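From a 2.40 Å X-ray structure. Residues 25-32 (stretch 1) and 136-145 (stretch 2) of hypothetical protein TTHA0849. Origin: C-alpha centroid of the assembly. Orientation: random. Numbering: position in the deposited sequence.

Stretch 1 (25-32) EGLKPYLK
Stretch 2 136-145: KGLEERVLAA

Where a glycine leaves no side chain in the way, two backbones can close to near contact, and residues 25-32 and 136-145 of TTHA0849 illustrate the principle without a single hydrogen bond between them. The first stretch continues a helix at 25-27 and runs through a 3-10 segment at 28-30, with Tyr30 N bonded to Leu27 O (3.0 Å); the second lies in a helix that begins earlier in the chain. The pairing runs in opposite sequence order, Tyr30 CA lying 4.8 Å from Gly137 CA and Leu27 CA 6.2 Å from Arg141 CA.

Along the second stretch, Gly137 comes first: its CA sits 3.2 Å from Tyr30 O, and a CB there would clash with that oxygen and with Leu31 CD2. At Leu138 (t, p) the contact is apolar, Leu27 CD2 reaching 4.4 Å from Leu138 CB. Glu140 (m, t) brings its O to 3.4 Å from Tyr30 CE2 and its CB to 3.7 Å from Tyr30 CD2. Arg141 sets its backbone over one face of the Tyr30 ring (m, chi2 83°), with Arg141 CA 4.1 Å from the ring centroid, nearly along the normal, a CH-pi contact. Its side chain (chi1 -141°, chi2 -47°) turns a guanidinium face to Gly26 O, 3.3 Å from Arg141 NE, too poorly angled to bond. Finally, Ala144 CB meets the tyrosine's far end, 3.0 Å from Tyr30 OH and 3.7 Å from Tyr30 CZ.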

# COMPACT_ATOMS: atom_id res chain seq x y z
N GLU A 25 -3.29 -1.17 -10.80
CA GLU A 25 -2.43 -1.43 -11.93
C GLU A 25 -1.98 -0.13 -12.58
O GLU A 25 -0.86 -0.03 -13.07
CB GLU A 25 -3.14 -2.34 -12.92
CG GLU A 25 -3.43 -3.70 -12.31
CD GLU A 25 -3.74 -4.74 -13.35
OE1 GLU A 25 -4.28 -4.37 -14.40
OE2 GLU A 25 -3.43 -5.93 -13.11
N GLY A 26 -2.86 0.88 -12.56
CA GLY A 26 -2.46 2.20 -13.00
C GLY A 26 -1.52 2.87 -12.02
O GLY A 26 -0.75 3.76 -12.39
N LEU A 27 -1.57 2.46 -10.76
CA LEU A 27 -0.72 3.04 -9.72
C LEU A 27 0.68 2.44 -9.82
O LEU A 27 1.67 3.10 -9.50
CB LEU A 27 -1.31 2.75 -8.34
CG LEU A 27 -1.19 3.78 -7.21
CD1 LEU A 27 -1.73 3.17 -5.93
CD2 LEU A 27 0.23 4.22 -7.02
N LYS A 28 0.75 1.19 -10.26
CA LYS A 28 1.97 0.41 -10.13
C LYS A 28 3.24 1.06 -10.69
O LYS A 28 4.30 0.98 -10.06
CB LYS A 28 1.78 -0.98 -10.76
CG LYS A 28 2.85 -1.99 -10.32
CD LYS A 28 3.50 -2.73 -11.49
CE LYS A 28 4.37 -1.82 -12.36
NZ LYS A 28 5.29 -2.62 -13.23
N PRO A 29 3.17 1.70 -11.87
CA PRO A 29 4.37 2.33 -12.45
C PRO A 29 5.04 3.41 -11.59
O PRO A 29 6.18 3.74 -11.82
CB PRO A 29 3.88 2.88 -13.79
CG PRO A 29 2.69 2.04 -14.12
CD PRO A 29 2.02 1.78 -12.80
N TYR A 30 4.32 3.95 -10.62
CA TYR A 30 4.86 5.02 -9.77
C TYR A 30 5.33 4.49 -8.41
O TYR A 30 5.76 5.26 -7.55
CB TYR A 30 3.81 6.11 -9.56
CG TYR A 30 3.37 6.76 -10.85
CD1 TYR A 30 2.37 6.18 -11.65
CD2 TYR A 30 3.97 7.94 -11.30
CE1 TYR A 30 1.99 6.76 -12.87
CE2 TYR A 30 3.60 8.53 -12.51
CZ TYR A 30 2.61 7.93 -13.28
OH TYR A 30 2.25 8.51 -14.47
N LEU A 31 5.23 3.17 -8.23
CA LEU A 31 5.73 2.51 -7.02
C LEU A 31 7.10 1.88 -7.29
O LEU A 31 7.22 0.76 -7.80
CB LEU A 31 4.73 1.43 -6.57
CG LEU A 31 3.26 1.86 -6.51
CD1 LEU A 31 2.43 0.74 -5.96
CD2 LEU A 31 3.09 3.10 -5.65
N LYS A 32 8.15 2.62 -6.95
CA LYS A 32 9.48 2.27 -7.41
C LYS A 32 10.02 1.03 -6.73
O LYS A 32 10.92 0.38 -7.24
CB LYS A 32 10.43 3.45 -7.18
CG LYS A 32 10.04 4.70 -7.95
CD LYS A 32 10.18 4.50 -9.46
CE LYS A 32 8.82 4.39 -10.16
NZ LYS A 32 9.00 4.20 -11.63
N LYS A 136 4.05 8.40 -1.71
CA LYS A 136 4.69 9.38 -2.57
C LYS A 136 4.46 8.97 -4.02
O LYS A 136 4.32 9.82 -4.90
CB LYS A 136 6.19 9.45 -2.25
CG LYS A 136 6.95 10.52 -3.01
CD LYS A 136 7.52 9.98 -4.32
CE LYS A 136 8.43 10.99 -4.96
NZ LYS A 136 9.41 11.51 -3.98
N GLY A 137 4.41 7.67 -4.27
CA GLY A 137 4.07 7.18 -5.59
C GLY A 137 2.63 7.48 -5.96
O GLY A 137 2.33 7.70 -7.13
N LEU A 138 1.73 7.49 -4.98
CA LEU A 138 0.33 7.84 -5.26
C LEU A 138 0.22 9.34 -5.57
O LEU A 138 -0.56 9.73 -6.44
CB LEU A 138 -0.58 7.45 -4.07
CG LEU A 138 -1.99 8.08 -4.01
CD1 LEU A 138 -2.75 7.75 -5.28
CD2 LEU A 138 -2.76 7.56 -2.79
N GLU A 139 1.02 10.15 -4.88
CA GLU A 139 1.12 11.58 -5.17
C GLU A 139 1.44 11.77 -6.64
O GLU A 139 0.86 12.61 -7.32
CB GLU A 139 2.25 12.21 -4.34
CG GLU A 139 1.80 13.23 -3.32
CD GLU A 139 1.98 14.66 -3.80
OE1 GLU A 139 2.58 15.47 -3.06
OE2 GLU A 139 1.52 14.97 -4.92
N GLU A 140 2.38 10.97 -7.12
CA GLU A 140 2.89 11.12 -8.47
C GLU A 140 1.93 10.56 -9.50
O GLU A 140 2.00 10.91 -10.68
CB GLU A 140 4.24 10.42 -8.58
CG GLU A 140 5.32 11.06 -7.70
CD GLU A 140 6.66 10.39 -7.85
OE1 GLU A 140 6.68 9.15 -8.01
OE2 GLU A 140 7.70 11.09 -7.82
N ARG A 141 1.03 9.68 -9.05
CA ARG A 141 0.01 9.16 -9.94
C ARG A 141 -1.00 10.27 -10.15
O ARG A 141 -1.40 10.57 -11.28
CB ARG A 141 -0.69 7.95 -9.31
CG ARG A 141 -1.02 6.81 -10.25
CD ARG A 141 -1.68 7.26 -11.54
NE ARG A 141 -2.73 6.33 -11.97
CZ ARG A 141 -3.31 6.36 -13.17
NH1 ARG A 141 -2.95 7.26 -14.07
NH2 ARG A 141 -4.28 5.50 -13.47
N VAL A 142 -1.39 10.90 -9.05
CA VAL A 142 -2.49 11.85 -9.05
C VAL A 142 -2.11 13.09 -9.84
O VAL A 142 -2.95 13.65 -10.55
CB VAL A 142 -2.89 12.25 -7.59
CG1 VAL A 142 -4.00 13.27 -7.60
CG2 VAL A 142 -3.36 11.02 -6.83
N LEU A 143 -0.85 13.51 -9.74
CA LEU A 143 -0.31 14.57 -10.59
C LEU A 143 -0.27 14.17 -12.07
O LEU A 143 -0.66 14.94 -12.93
CB LEU A 143 1.09 14.95 -10.12
CG LEU A 143 1.94 15.76 -11.10
CD1 LEU A 143 1.22 17.05 -11.46
CD2 LEU A 143 3.30 16.06 -10.48
N ALA A 144 0.20 12.95 -12.35
CA ALA A 144 0.27 12.48 -13.73
C ALA A 144 -1.11 12.47 -14.37
O ALA A 144 -1.30 13.01 -15.46
CB ALA A 144 0.85 11.09 -13.78
N ALA A 145 -2.07 11.84 -13.70
CA ALA A 145 -3.42 11.74 -14.24
C ALA A 145 -4.17 13.08 -14.24
O ALA A 145 -5.25 13.19 -14.81
CB ALA A 145 -4.20 10.71 -13.47